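Local coordinates for metallo-beta-lactamase domain-containing protein 1 (Thermotoga maritima, PDB 1ZTC) that is probably a metal-dependent endoribonuclease of the metallo-beta-lactamase fold, a hydrolase that carries two nickel ions in the crystal, at residues A[16-21]-A[61-66]; A[74-79]-A[97-102]; A[33-38]-A[48-53]. All coordinates share one frame; numbering follows the deposited sequence. Where two conformers were deposited one is given.

Contact 1. Residues A[16-21]-A[61-66]; sequences KILVTG and EEKFSE
Two bends fold the K63 side chain over the backbone of L18. CG stands beside the backbone N (chi1 -58°), and K63 CG lies 3.4 Å from L18 O. The chain bends at chi2 (-64°), which places CD. It bends again at chi4, and K63 NZ comes back to donate a hydrogen bond of 2.8 Å to L18 O. NZ sits above the carbonyl plane, 39° out of it. The same ammonium group donates to water 2, which in turn donates to I17 O, so K63 serves two successive carbonyls, one directly and one through water. L18 and K63 run past each other in opposite directions, with L18 CD2 4.1 Å from K63 CB. The other methyl, L18 CD1, meets F64 CE1 at 3.9 Å, and these two side chains cross at about a right angle. At the exposed end, K16 crosses E66. Their opposite charges are near but form no salt bridge, with K16 NZ 4.2 Å from E66 OE1. Water 1 joins them, accepting from NZ and donating to OE1. L18 and V19 form a classic beta bulge opposite V37. Strand 13-19 is an outermost strand of its sheet within the chain. Helix 57-67 packs against it: L60 touches L18 and V19, and L67 touches K16. E61 bonds to the backbone N of I115 and V116 of the second subunit.

Contact 2. Residues A[74-79]-A[97-102]; sequences ITDVLF and TFYVHE
The side chain of Y99 crosses L78 obliquely, with Y99 CB and the ring atom Y99 CD1 each 3.8 Å from L78 CG. Its far end reaches D76 on the same face of the sheet. Y99 OH donates a short hydrogen bond of 2.5 Å to D76 OD1, which is met on its anti side, 21° out of the carboxylate plane. The carboxylate and ring planes are 42° apart. T75 OG1 donates to the other oxygen, D76 OD2, and R45 forms a salt bridge with OD1. This buried carboxylate is therefore held at both oxygens, and R45 and the two hydroxyl donors would be expected to favour its charged form.

V77 and F98 lie on the other face. They run side by side and point the same way, and V77 CB touches F98 CD1 at 3.6 Å. F79 CZ meets the same F98 CD1 at 3.7 Å. The F79 and F98 rings touch rim to rim with their planes 13° apart, neither lying over the other. V100 CB sits at the edge of the F79 ring.

The backbones pair in parallel. T97 N bonds to T75 O, V77 N to T97 O at 2.8 Å, Y99 N to V77 O, and F79 N to Y99 O at 3.0 Å. Water 3 links T75 O with T97 OG1.

The two strands belong to a beta-alpha-beta unit whose crossover contains helix 84-87. W127 stacks on F98 and also meets F79. Strand 45-49 flanks strand 76-78, and strand 130-133 flanks strand 97-101.

Contact 3. Residues A[33-38]-A[48-53]; sequences HFSTVV and IIDPGN
V38 and I49 pair across a beta hairpin of the metallo-beta-lactamase fold, as an antiparallel hydrogen-bonded pair. V38 N donates to I49 O at 3.2 Å, and I49 N donates to V38 O at 2.9 Å. Their CB atoms are 4.1 Å apart on one face of the sheet. V37 CG1 meets I48 CG2 at 3.9 Å, the two side chains meeting at a slant.

Beyond this pair the segments leave regular strand geometry. D50 has a positive phi (60°), and the chain turns there into P51 and G52. T36 O faces D50 O at 3.2 Å. Both are acceptors and do not bond to each other. Water 6 donates to I49 O and, weakly, to T36 O, and S35 OG donates to T36 O from above the carbonyl plane. S35 OG also packs against D50 CB and against G52 CA, which lies 3.5 Å from S35 OG. Water 5 bridges the next pair, donating to S35 O and accepting from N53 N. At the far end, F34 CB touches N53 CB.

The outer shell ties these loops to the metal site, where the side chain of S35 is about 5 Å from a nickel ion. D50 OD2 accepts from the T80 hydroxyl and from ND1 of H86, a nickel ligand, so D50 is a second-shell residue that probably helps to orient that imidazole. F34 O is weakly bonded to ND1 of H211, another ligand, and F209 O receives the hydroxyl of T36. V37 CG2, set beside the backbone N by its first torsion, ends 3.3 Å from P51 O.

All three contacts reach one mixed sheet. Contacts 2 and 3 are buried in it, while contact 1 is partly exposed and lies at one outer strand. Contact 3 is nested in the chain loop that contact 1 closes. L18 N probably bonds to V37 O, joining those two. Contact 2 continues the sheet on the other flank, through probable bonds of L78 N to I48 O and L78 O to D50 N. F64 also touches I74, between contacts 1 and 2. The chemistry follows the place. Contact 1 has charged lysine and glutamate ends joined by water. Contact 2 has aromatic packing and a buried carboxylate. Contact 3 has a short hairpin pairing and water-bridged loop backbone near a nickel ion.

Contact 1. Residues A[16-21]-A[61-66]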
ATOM      1  N   LYS A  16      -4.023  23.108 -11.337  1.00 47.07           N
ATOM      2  CA  LYS A  16      -4.141  21.708 -11.664  1.00 48.25           C
ATOM      3  C   LYS A  16      -3.677  20.891 -10.463  1.00 46.16           C
ATOM      4  O   LYS A  16      -2.614  21.144  -9.901  1.00 45.11           O
ATOM      5  CB  LYS A  16      -3.320  21.365 -12.896  1.00 47.06           C
ATOM      6  CG  LYS A  16      -3.651  19.951 -13.462  1.00 52.56           C
ATOM      7  CD  LYS A  16      -2.839  19.594 -14.726  1.00 58.49           C
ATOM      8  CE  LYS A  16      -3.204  18.214 -15.352  1.00 62.33           C
ATOM      9  NZ  LYS A  16      -4.679  17.981 -15.511  1.00 70.95           N
ATOM     10  N   ILE A  17      -4.490  19.918 -10.059  1.00 45.24           N
ATOM     11  CA  ILE A  17      -4.096  18.974  -9.034  1.00 45.77           C
ATOM     12  C   ILE A  17      -3.385  17.809  -9.724  1.00 45.51           C
ATOM     13  O   ILE A  17      -4.010  17.009 -10.407  1.00 45.45           O
ATOM     14  CB  ILE A  17      -5.295  18.513  -8.187  1.00 45.97           C
ATOM     15  CG1 ILE A  17      -5.896  19.726  -7.447  1.00 48.64           C
ATOM     16  CG2 ILE A  17      -4.850  17.486  -7.141  1.00 47.27           C
ATOM     17  CD1 ILE A  17      -7.272  19.488  -6.861  1.00 49.59           C
ATOM     18  N   LEU A  18      -2.067  17.735  -9.571  1.00 44.29           N
ATOM     19  CA  LEU A  18      -1.284  16.728 -10.258  1.00 44.04           C
ATOM     20  C   LEU A  18      -1.433  15.347  -9.628  1.00 43.99           C
ATOM     21  O   LEU A  18      -1.412  14.316 -10.316  1.00 43.98           O
ATOM     22  CB  LEU A  18       0.186  17.127 -10.251  1.00 43.74           C
ATOM     23  CG  LEU A  18       0.529  18.479 -10.853  1.00 44.65           C
ATOM     24  CD1 LEU A  18       2.023  18.582 -11.015  1.00 45.65           C
ATOM     25  CD2 LEU A  18      -0.192  18.706 -12.200  1.00 42.87           C
ATOM     26  N   VAL A  19      -1.569  15.342  -8.318  1.00 44.57           N
ATOM     27  CA  VAL A  19      -1.707  14.143  -7.510  1.00 43.70           C
ATOM     28  C   VAL A  19      -2.684  14.446  -6.378  1.00 42.28           C
ATOM     29  O   VAL A  19      -2.533  15.444  -5.695  1.00 41.04           O
ATOM     30  CB  VAL A  19      -0.340  13.808  -6.850  1.00 44.07           C
ATOM     31  CG1 VAL A  19      -0.451  12.719  -5.796  1.00 44.30           C
ATOM     32  CG2 VAL A  19       0.732  13.507  -7.915  1.00 46.51           C
ATOM     33  N   THR A  20      -3.658  13.576  -6.159  1.00 42.47           N
ATOM     34  CA  THR A  20      -4.392  13.579  -4.890  1.00 43.97           C
ATOM     35  C   THR A  20      -3.727  12.579  -3.958  1.00 44.67           C
ATOM     36  O   THR A  20      -3.472  11.419  -4.308  1.00 44.48           O
ATOM     37  CB  THR A  20      -5.918  13.294  -5.000  1.00 42.50           C
ATOM     38  OG1 THR A  20      -6.111  11.997  -5.513  1.00 45.84           O
ATOM     39  CG2 THR A  20      -6.588  14.293  -5.909  1.00 45.00           C
ATOM     40  N   GLY A  21      -3.419  13.050  -2.759  1.00 44.64           N
ATOM     41  CA  GLY A  21      -2.589  12.308  -1.827  1.00 44.21           C
ATOM     42  C   GLY A  21      -3.300  11.188  -1.131  1.00 43.56           C
ATOM     43  O   GLY A  21      -4.519  11.044  -1.227  1.00 43.47           O
ATOM     44  N   GLU A  61       5.423  12.038 -13.513  1.00 46.04           N
ATOM     45  CA  GLU A  61       5.978  11.871 -14.853  1.00 47.05           C
ATOM     46  C   GLU A  61       4.915  12.096 -15.938  1.00 48.30           C
ATOM     47  O   GLU A  61       5.110  12.799 -16.934  1.00 47.34           O
ATOM     48  CB  GLU A  61       6.518  10.439 -14.961  1.00 48.82           C
ATOM     49  CG  GLU A  61       7.385  10.132 -16.182  1.00 52.59           C
ATOM     50  CD  GLU A  61       8.789  10.599 -15.954  1.00 58.41           C
ATOM     51  OE1 GLU A  61       9.080  11.761 -16.295  1.00 61.17           O
ATOM     52  OE2 GLU A  61       9.574   9.832 -15.367  1.00 61.03           O
ATOM     53  N   GLU A  62       3.789  11.438 -15.740  1.00 47.60           N
ATOM     54  CA  GLU A  62       2.663  11.478 -16.650  1.00 49.21           C
ATOM     55  C   GLU A  62       2.043  12.887 -16.712  1.00 46.29           C
ATOM     56  O   GLU A  62       1.741  13.388 -17.801  1.00 44.00           O
ATOM     57  CB  GLU A  62       1.722  10.420 -16.113  1.00 50.39           C
ATOM     58  CG  GLU A  62       0.433  10.150 -16.698  1.00 60.44           C
ATOM     59  CD  GLU A  62      -0.236   9.064 -15.819  1.00 62.92           C
ATOM     60  OE1 GLU A  62       0.180   7.869 -15.903  1.00 71.80           O
ATOM     61  OE2 GLU A  62      -1.099   9.444 -14.983  1.00 79.93           O
ATOM     62  N   LYS A  63       1.891  13.554 -15.563  1.00 43.69           N
ATOM     63  CA  LYS A  63       1.314  14.903 -15.566  1.00 44.94           C
ATOM     64  C   LYS A  63       2.269  15.959 -16.162  1.00 45.61           C
ATOM     65  O   LYS A  63       1.838  16.830 -16.905  1.00 44.15           O
ATOM     66  CB  LYS A  63       0.889  15.331 -14.176  1.00 45.14           C
ATOM     67  CG  LYS A  63      -0.110  14.431 -13.493  1.00 49.80           C
ATOM     68  CD  LYS A  63      -1.421  14.382 -14.218  1.00 50.50           C
ATOM     69  CE  LYS A  63      -2.281  13.239 -13.716  1.00 54.47           C
ATOM     70  NZ  LYS A  63      -2.953  13.592 -12.485  1.00 53.74           N
ATOM     71  N   PHE A  64       3.553  15.872 -15.840  1.00 44.38           N
ATOM     72  CA  PHE A  64       4.538  16.752 -16.427  1.00 45.24           C
ATOM     73  C   PHE A  64       4.580  16.583 -17.947  1.00 45.09           C
ATOM     74  O   PHE A  64       4.650  17.567 -18.694  1.00 45.38           O
ATOM     75  CB  PHE A  64       5.919  16.507 -15.803  1.00 45.69           C
ATOM     76  CG  PHE A  64       6.191  17.363 -14.582  1.00 46.64           C
ATOM     77  CD1 PHE A  64       5.471  17.182 -13.407  1.00 51.04           C
ATOM     78  CD2 PHE A  64       7.170  18.362 -14.611  1.00 50.64           C
ATOM     79  CE1 PHE A  64       5.722  17.982 -12.262  1.00 49.07           C
ATOM     80  CE2 PHE A  64       7.412  19.166 -13.489  1.00 49.07           C
ATOM     81  CZ  PHE A  64       6.676  18.957 -12.306  1.00 49.06           C
ATOM     82  N   SER A  65       4.515  15.333 -18.403  1.00 46.81           N
ATOM     83  CA  SER A  65       4.451  15.055 -19.843  1.00 47.82           C
ATOM     84  C   SER A  65       3.214  15.683 -20.489  1.00 49.05           C
ATOM     85  O   SER A  65       3.321  16.344 -21.519  1.00 49.11           O
ATOM     86  CB  SER A  65       4.459  13.557 -20.106  0.50 49.23           C
ATOM     87  OG  SER A  65       4.496  13.311 -21.493  0.50 49.49           O
ATOM     88  N   GLU A  66       2.046  15.519 -19.870  1.00 49.42           N
ATOM     89  CA  GLU A  66       0.840  16.168 -20.366  1.00 51.68           C
ATOM     90  C   GLU A  66       0.974  17.681 -20.433  1.00 50.23           C
ATOM     91  O   GLU A  66       0.483  18.300 -21.359  1.00 50.96           O
ATOM     92  CB  GLU A  66      -0.354  15.895 -19.459  1.00 52.35           C
ATOM     93  CG  GLU A  66      -0.990  14.513 -19.551  1.00 63.44           C
ATOM     94  CD  GLU A  66      -1.957  14.248 -18.368  1.00 62.78           C
ATOM     95  OE1 GLU A  66      -2.518  15.242 -17.810  1.00 72.69           O
ATOM     96  OE2 GLU A  66      -2.131  13.050 -17.994  1.00 77.66           O
TER
HETATM   97  O   HOH W   1      -4.442  14.885 -16.220  1.00 53.69           O
HETATM   98  O   HOH W   2      -4.313  16.132 -12.964  1.00 57.59           O

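Contact 2. Residues A[74-79]-A[97-102]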
ATOM      1  N   ILE A  74      10.025  24.605 -13.180  1.00 43.46           N
ATOM      2  CA  ILE A  74       9.358  25.018 -11.957  1.00 43.17           C
ATOM      3  C   ILE A  74      10.160  26.149 -11.314  1.00 42.79           C
ATOM      4  O   ILE A  74      11.329  25.979 -11.024  1.00 40.91           O
ATOM      5  CB  ILE A  74       9.229  23.832 -10.978  1.00 41.80           C
ATOM      6  CG1 ILE A  74       8.406  22.696 -11.629  1.00 42.03           C
ATOM      7  CG2 ILE A  74       8.643  24.282  -9.654  1.00 43.50           C
ATOM      8  CD1 ILE A  74       7.053  23.110 -12.207  1.00 47.22           C
ATOM      9  N   THR A  75       9.481  27.273 -11.084  1.00 42.96           N
ATOM     10  CA  THR A  75      10.060  28.509 -10.573  1.00 42.57           C
ATOM     11  C   THR A  75       9.867  28.695  -9.063  1.00 42.47           C
ATOM     12  O   THR A  75      10.644  29.372  -8.428  1.00 41.05           O
ATOM     13  CB  THR A  75       9.412  29.728 -11.296  1.00 42.95           C
ATOM     14  OG1 THR A  75       7.980  29.710 -11.099  1.00 42.39           O
ATOM     15  CG2 THR A  75       9.718  29.674 -12.785  1.00 41.22           C
ATOM     16  N   ASP A  76       8.801  28.130  -8.504  1.00 42.58           N
ATOM     17  CA  ASP A  76       8.454  28.371  -7.108  1.00 43.23           C
ATOM     18  C   ASP A  76       7.866  27.116  -6.496  1.00 43.89           C
ATOM     19  O   ASP A  76       7.029  26.448  -7.114  1.00 43.87           O
ATOM     20  CB  ASP A  76       7.433  29.511  -6.972  1.00 44.20           C
ATOM     21  CG  ASP A  76       7.904  30.817  -7.607  1.00 44.74           C
ATOM     22  OD1 ASP A  76       8.522  31.643  -6.898  1.00 48.34           O
ATOM     23  OD2 ASP A  76       7.670  31.013  -8.813  1.00 46.24           O
ATOM     24  N   VAL A  77       8.291  26.806  -5.274  1.00 44.12           N
ATOM     25  CA  VAL A  77       7.762  25.657  -4.547  1.00 43.43           C
ATOM     26  C   VAL A  77       7.471  26.070  -3.119  1.00 44.42           C
ATOM     27  O   VAL A  77       8.362  26.577  -2.424  1.00 43.73           O
ATOM     28  CB  VAL A  77       8.746  24.456  -4.550  1.00 43.88           C
ATOM     29  CG1 VAL A  77       8.207  23.302  -3.701  1.00 41.14           C
ATOM     30  CG2 VAL A  77       8.987  23.992  -5.970  1.00 46.14           C
ATOM     31  N   LEU A  78       6.219  25.890  -2.708  1.00 43.58           N
ATOM     32  CA  LEU A  78       5.792  26.228  -1.352  1.00 46.13           C
ATOM     33  C   LEU A  78       5.447  24.960  -0.571  1.00 44.86           C
ATOM     34  O   LEU A  78       4.925  23.983  -1.132  1.00 44.33           O
ATOM     35  CB  LEU A  78       4.598  27.182  -1.383  1.00 47.61           C
ATOM     36  CG  LEU A  78       4.816  28.490  -2.147  1.00 49.76           C
ATOM     37  CD1 LEU A  78       4.497  28.340  -3.620  1.00 56.10           C
ATOM     38  CD2 LEU A  78       3.958  29.579  -1.564  1.00 54.25           C
ATOM     39  N   PHE A  79       5.754  24.987   0.720  1.00 43.41           N
ATOM     40  CA  PHE A  79       5.484  23.870   1.607  1.00 44.42           C
ATOM     41  C   PHE A  79       4.470  24.232   2.671  1.00 44.39           C
ATOM     42  O   PHE A  79       4.634  25.210   3.395  1.00 43.65           O
ATOM     43  CB  PHE A  79       6.754  23.415   2.337  1.00 45.71           C
ATOM     44  CG  PHE A  79       7.918  23.085   1.437  1.00 45.19           C
ATOM     45  CD1 PHE A  79       7.789  22.138   0.424  1.00 46.71           C
ATOM     46  CD2 PHE A  79       9.162  23.669   1.655  1.00 44.28           C
ATOM     47  CE1 PHE A  79       8.864  21.810  -0.391  1.00 45.39           C
ATOM     48  CE2 PHE A  79      10.233  23.356   0.846  1.00 47.47           C
ATOM     49  CZ  PHE A  79      10.086  22.404  -0.181  1.00 45.74           C
ATOM     50  N   THR A  97      12.593  28.712  -6.329  1.00 44.39           N
ATOM     51  CA  THR A  97      12.665  29.334  -5.023  1.00 44.63           C
ATOM     52  C   THR A  97      11.707  28.563  -4.136  1.00 43.50           C
ATOM     53  O   THR A  97      10.577  28.266  -4.543  1.00 43.00           O
ATOM     54  CB  THR A  97      12.260  30.795  -5.106  1.00 45.16           C
ATOM     55  OG1 THR A  97      13.105  31.432  -6.071  1.00 44.09           O
ATOM     56  CG2 THR A  97      12.391  31.486  -3.735  1.00 47.01           C
ATOM     57  N   PHE A  98      12.171  28.247  -2.930  1.00 43.66           N
ATOM     58  CA  PHE A  98      11.407  27.508  -1.955  1.00 43.62           C
ATOM     59  C   PHE A  98      10.854  28.407  -0.884  1.00 43.30           C
ATOM     60  O   PHE A  98      11.551  29.297  -0.424  1.00 42.38           O
ATOM     61  CB  PHE A  98      12.288  26.414  -1.337  1.00 43.40           C
ATOM     62  CG  PHE A  98      12.727  25.399  -2.338  1.00 43.43           C
ATOM     63  CD1 PHE A  98      11.870  24.376  -2.708  1.00 43.41           C
ATOM     64  CD2 PHE A  98      13.970  25.498  -2.958  1.00 44.91           C
ATOM     65  CE1 PHE A  98      12.232  23.446  -3.664  1.00 41.88           C
ATOM     66  CE2 PHE A  98      14.343  24.566  -3.927  1.00 43.92           C
ATOM     67  CZ  PHE A  98      13.461  23.539  -4.276  1.00 44.15           C
ATOM     68  N   TYR A  99       9.599  28.165  -0.477  1.00 42.40           N
ATOM     69  CA  TYR A  99       8.922  29.017   0.524  1.00 43.88           C
ATOM     70  C   TYR A  99       8.447  28.144   1.655  1.00 44.91           C
ATOM     71  O   TYR A  99       7.770  27.134   1.427  1.00 44.40           O
ATOM     72  CB  TYR A  99       7.706  29.747  -0.062  1.00 45.47           C
ATOM     73  CG  TYR A  99       7.981  30.614  -1.267  1.00 43.46           C
ATOM     74  CD1 TYR A  99       8.321  30.041  -2.479  1.00 44.61           C
ATOM     75  CD2 TYR A  99       7.842  32.000  -1.212  1.00 48.12           C
ATOM     76  CE1 TYR A  99       8.549  30.794  -3.592  1.00 43.79           C
ATOM     77  CE2 TYR A  99       8.093  32.788  -2.341  1.00 48.82           C
ATOM     78  CZ  TYR A  99       8.445  32.161  -3.529  1.00 47.71           C
ATOM     79  OH  TYR A  99       8.693  32.869  -4.676  1.00 47.49           O
ATOM     80  N   VAL A 100       8.766  28.566   2.869  1.00 44.82           N
ATOM     81  CA  VAL A 100       8.528  27.767   4.066  1.00 43.92           C
ATOM     82  C   VAL A 100       8.475  28.716   5.266  1.00 43.91           C
ATOM     83  O   VAL A 100       9.137  29.755   5.254  1.00 40.63           O
ATOM     84  CB  VAL A 100       9.671  26.681   4.257  1.00 42.42           C
ATOM     85  CG1 VAL A 100      11.001  27.319   4.449  1.00 44.28           C
ATOM     86  CG2 VAL A 100       9.390  25.725   5.394  1.00 45.93           C
ATOM     87  N   HIS A 101       7.690  28.357   6.281  1.00 42.43           N
ATOM     88  CA  HIS A 101       7.602  29.168   7.487  1.00 43.71           C
ATOM     89  C   HIS A 101       8.923  29.163   8.236  1.00 43.82           C
ATOM     90  O   HIS A 101       9.545  28.109   8.432  1.00 43.35           O
ATOM     91  CB  HIS A 101       6.465  28.696   8.417  1.00 45.67           C
ATOM     92  CG  HIS A 101       6.157  29.677   9.515  1.00 43.54           C
ATOM     93  ND1 HIS A 101       6.970  29.839  10.614  1.00 48.59           N
ATOM     94  CD2 HIS A 101       5.169  30.599   9.638  1.00 44.31           C
ATOM     95  CE1 HIS A 101       6.481  30.799  11.384  1.00 49.73           C
ATOM     96  NE2 HIS A 101       5.384  31.271  10.816  1.00 46.68           N
ATOM     97  N   GLU A 102       9.336  30.348   8.681  1.00 43.47           N
ATOM     98  CA  GLU A 102      10.647  30.560   9.292  1.00 45.46           C
ATOM     99  C   GLU A 102      10.963  29.659  10.492  1.00 46.45           C
ATOM    100  O   GLU A 102      12.124  29.313  10.730  1.00 42.62           O
ATOM    101  CB  GLU A 102      10.804  32.042   9.698  1.00 46.31           C
ATOM    102  CG  GLU A 102       9.717  32.561  10.653  1.00 46.05           C
ATOM    103  CD  GLU A 102       9.921  33.991  11.093  1.00 51.90           C
ATOM    104  OE1 GLU A 102      10.891  34.649  10.648  1.00 52.15           O
ATOM    105  OE2 GLU A 102       9.088  34.457  11.895  1.00 59.65           O
TER
HETATM  106  O   HOH W   3      12.575  30.973  -9.114  1.00 52.18           O
HETATM  107  O   HOH W   4       6.034  25.946   6.010  1.00 27.67           O

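Contact 3. Residues A[33-38]-A[48-53]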
ATOM      1  N   HIS A  33       3.471   7.308   2.817  1.00 49.96           N
ATOM      2  CA  HIS A  33       2.572   8.434   2.752  1.00 48.54           C
ATOM      3  C   HIS A  33       2.989   9.357   1.615  1.00 46.56           C
ATOM      4  O   HIS A  33       4.164   9.491   1.338  1.00 45.39           O
ATOM      5  CB  HIS A  33       2.607   9.235   4.036  1.00 51.16           C
ATOM      6  CG  HIS A  33       2.070   8.515   5.224  1.00 58.86           C
ATOM      7  ND1 HIS A  33       0.872   7.833   5.205  1.00 66.93           N
ATOM      8  CD2 HIS A  33       2.578   8.361   6.474  1.00 67.40           C
ATOM      9  CE1 HIS A  33       0.646   7.324   6.404  1.00 72.34           C
ATOM     10  NE2 HIS A  33       1.669   7.624   7.192  1.00 68.55           N
ATOM     11  N   PHE A  34       2.009   9.977   0.960  1.00 43.82           N
ATOM     12  CA  PHE A  34       2.279  10.831  -0.151  1.00 44.15           C
ATOM     13  C   PHE A  34       1.224  11.946  -0.184  1.00 45.40           C
ATOM     14  O   PHE A  34       0.004  11.698  -0.114  1.00 43.81           O
ATOM     15  CB  PHE A  34       2.376  10.051  -1.459  1.00 43.30           C
ATOM     16  CG  PHE A  34       1.109   9.398  -1.889  1.00 41.42           C
ATOM     17  CD1 PHE A  34       0.671   8.240  -1.278  1.00 42.46           C
ATOM     18  CD2 PHE A  34       0.326   9.952  -2.908  1.00 43.78           C
ATOM     19  CE1 PHE A  34      -0.522   7.607  -1.683  1.00 45.77           C
ATOM     20  CE2 PHE A  34      -0.841   9.324  -3.303  1.00 44.12           C
ATOM     21  CZ  PHE A  34      -1.269   8.162  -2.679  1.00 47.67           C
ATOM     22  N   SER A  35       1.704  13.179  -0.290  1.00 44.43           N
ATOM     23  CA  SER A  35       0.797  14.305  -0.304  1.00 44.66           C
ATOM     24  C   SER A  35       0.223  14.567  -1.696  1.00 43.77           C
ATOM     25  O   SER A  35       0.785  14.206  -2.730  1.00 43.26           O
ATOM     26  CB  SER A  35       1.458  15.584   0.259  1.00 43.88           C
ATOM     27  OG  SER A  35       2.346  16.186  -0.664  1.00 43.80           O
ATOM     28  N   THR A  36      -0.926  15.219  -1.671  1.00 44.35           N
ATOM     29  CA  THR A  36      -1.442  15.956  -2.803  1.00 43.42           C
ATOM     30  C   THR A  36      -0.368  16.909  -3.331  1.00 43.34           C
ATOM     31  O   THR A  36       0.403  17.500  -2.555  1.00 43.47           O
ATOM     32  CB  THR A  36      -2.656  16.738  -2.338  1.00 43.65           C
ATOM     33  OG1 THR A  36      -3.663  15.798  -1.949  1.00 40.97           O
ATOM     34  CG2 THR A  36      -3.201  17.657  -3.449  1.00 44.23           C
ATOM     35  N   VAL A  37      -0.323  17.047  -4.651  1.00 43.36           N
ATOM     36  CA  VAL A  37       0.593  17.966  -5.329  1.00 43.13           C
ATOM     37  C   VAL A  37      -0.246  18.913  -6.207  1.00 42.71           C
ATOM     38  O   VAL A  37      -1.006  18.494  -7.070  1.00 43.00           O
ATOM     39  CB  VAL A  37       1.618  17.254  -6.227  1.00 43.78           C
ATOM     40  CG1 VAL A  37       2.570  18.277  -6.917  1.00 42.58           C
ATOM     41  CG2 VAL A  37       2.400  16.253  -5.430  1.00 44.19           C
ATOM     42  N   VAL A  38      -0.083  20.193  -5.933  1.00 44.04           N
ATOM     43  CA  VAL A  38      -0.808  21.276  -6.576  1.00 44.84           C
ATOM     44  C   VAL A  38       0.153  22.052  -7.469  1.00 45.09           C
ATOM     45  O   VAL A  38       1.269  22.394  -7.058  1.00 43.43           O
ATOM     46  CB  VAL A  38      -1.417  22.212  -5.488  1.00 43.92           C
ATOM     47  CG1 VAL A  38      -1.851  23.535  -6.043  1.00 50.25           C
ATOM     48  CG2 VAL A  38      -2.601  21.484  -4.829  1.00 49.35           C
ATOM     49  N   ILE A  48       4.603  25.012  -7.617  1.00 45.28           N
ATOM     50  CA  ILE A  48       4.144  23.790  -6.949  1.00 45.60           C
ATOM     51  C   ILE A  48       3.943  24.030  -5.460  1.00 45.17           C
ATOM     52  O   ILE A  48       4.810  24.572  -4.784  1.00 42.76           O
ATOM     53  CB  ILE A  48       5.124  22.613  -7.183  1.00 44.49           C
ATOM     54  CG1 ILE A  48       5.063  22.216  -8.661  0.50 45.68           C
ATOM     55  CG2 ILE A  48       4.759  21.413  -6.271  1.00 44.79           C
ATOM     56  CD1 ILE A  48       6.122  21.266  -9.127  0.50 45.61           C
ATOM     57  N   ILE A  49       2.803  23.585  -4.945  1.00 45.25           N
ATOM     58  CA  ILE A  49       2.585  23.547  -3.502  1.00 45.50           C
ATOM     59  C   ILE A  49       2.572  22.095  -3.067  1.00 45.61           C
ATOM     60  O   ILE A  49       1.722  21.324  -3.532  1.00 44.63           O
ATOM     61  CB  ILE A  49       1.280  24.242  -3.089  1.00 46.75           C
ATOM     62  CG1 ILE A  49       1.288  25.704  -3.566  1.00 46.38           C
ATOM     63  CG2 ILE A  49       1.112  24.216  -1.585  1.00 44.29           C
ATOM     64  CD1 ILE A  49       0.005  26.487  -3.207  1.00 49.00           C
ATOM     65  N   ASP A  50       3.522  21.745  -2.188  1.00 44.68           N
ATOM     66  CA  ASP A  50       3.757  20.383  -1.689  1.00 44.30           C
ATOM     67  C   ASP A  50       4.093  19.437  -2.844  1.00 45.17           C
ATOM     68  O   ASP A  50       3.203  18.786  -3.377  1.00 46.07           O
ATOM     69  CB  ASP A  50       2.578  19.871  -0.855  1.00 44.51           C
ATOM     70  CG  ASP A  50       2.534  20.490   0.538  1.00 44.83           C
ATOM     71  OD1 ASP A  50       3.444  21.291   0.853  1.00 43.66           O
ATOM     72  OD2 ASP A  50       1.614  20.166   1.320  1.00 46.34           O
ATOM     73  N   PRO A  51       5.389  19.373  -3.226  1.00 44.21           N
ATOM     74  CA  PRO A  51       5.828  18.549  -4.361  1.00 45.15           C
ATOM     75  C   PRO A  51       5.659  17.039  -4.195  1.00 44.29           C
ATOM     76  O   PRO A  51       5.710  16.297  -5.187  1.00 43.50           O
ATOM     77  CB  PRO A  51       7.310  18.941  -4.537  1.00 44.82           C
ATOM     78  CG  PRO A  51       7.731  19.403  -3.180  1.00 46.06           C
ATOM     79  CD  PRO A  51       6.515  20.122  -2.638  1.00 44.48           C
ATOM     80  N   GLY A  52       5.464  16.596  -2.948  1.00 45.03           N
ATOM     81  CA  GLY A  52       5.103  15.250  -2.685  1.00 43.69           C
ATOM     82  C   GLY A  52       6.249  14.288  -2.422  1.00 43.56           C
ATOM     83  O   GLY A  52       7.384  14.668  -2.134  1.00 43.22           O
ATOM     84  N   ASN A  53       5.918  13.014  -2.532  1.00 42.90           N
ATOM     85  CA  ASN A  53       6.799  11.949  -2.138  1.00 42.83           C
ATOM     86  C   ASN A  53       7.205  11.099  -3.342  1.00 43.11           C
ATOM     87  O   ASN A  53       6.558  11.105  -4.375  1.00 41.64           O
ATOM     88  CB  ASN A  53       6.089  11.091  -1.091  1.00 46.58           C
ATOM     89  CG  ASN A  53       7.036  10.160  -0.354  1.00 54.33           C
ATOM     90  OD1 ASN A  53       8.182  10.524  -0.101  1.00 49.28           O
ATOM     91  ND2 ASN A  53       6.594   8.904  -0.137  1.00 67.14           N
TER
HETATM   92  O   HOH W   5       3.000  12.782  -3.397  1.00 24.13           O
HETATM   93  O   HOH W   6      -0.533  20.017  -2.441  1.00 35.20           O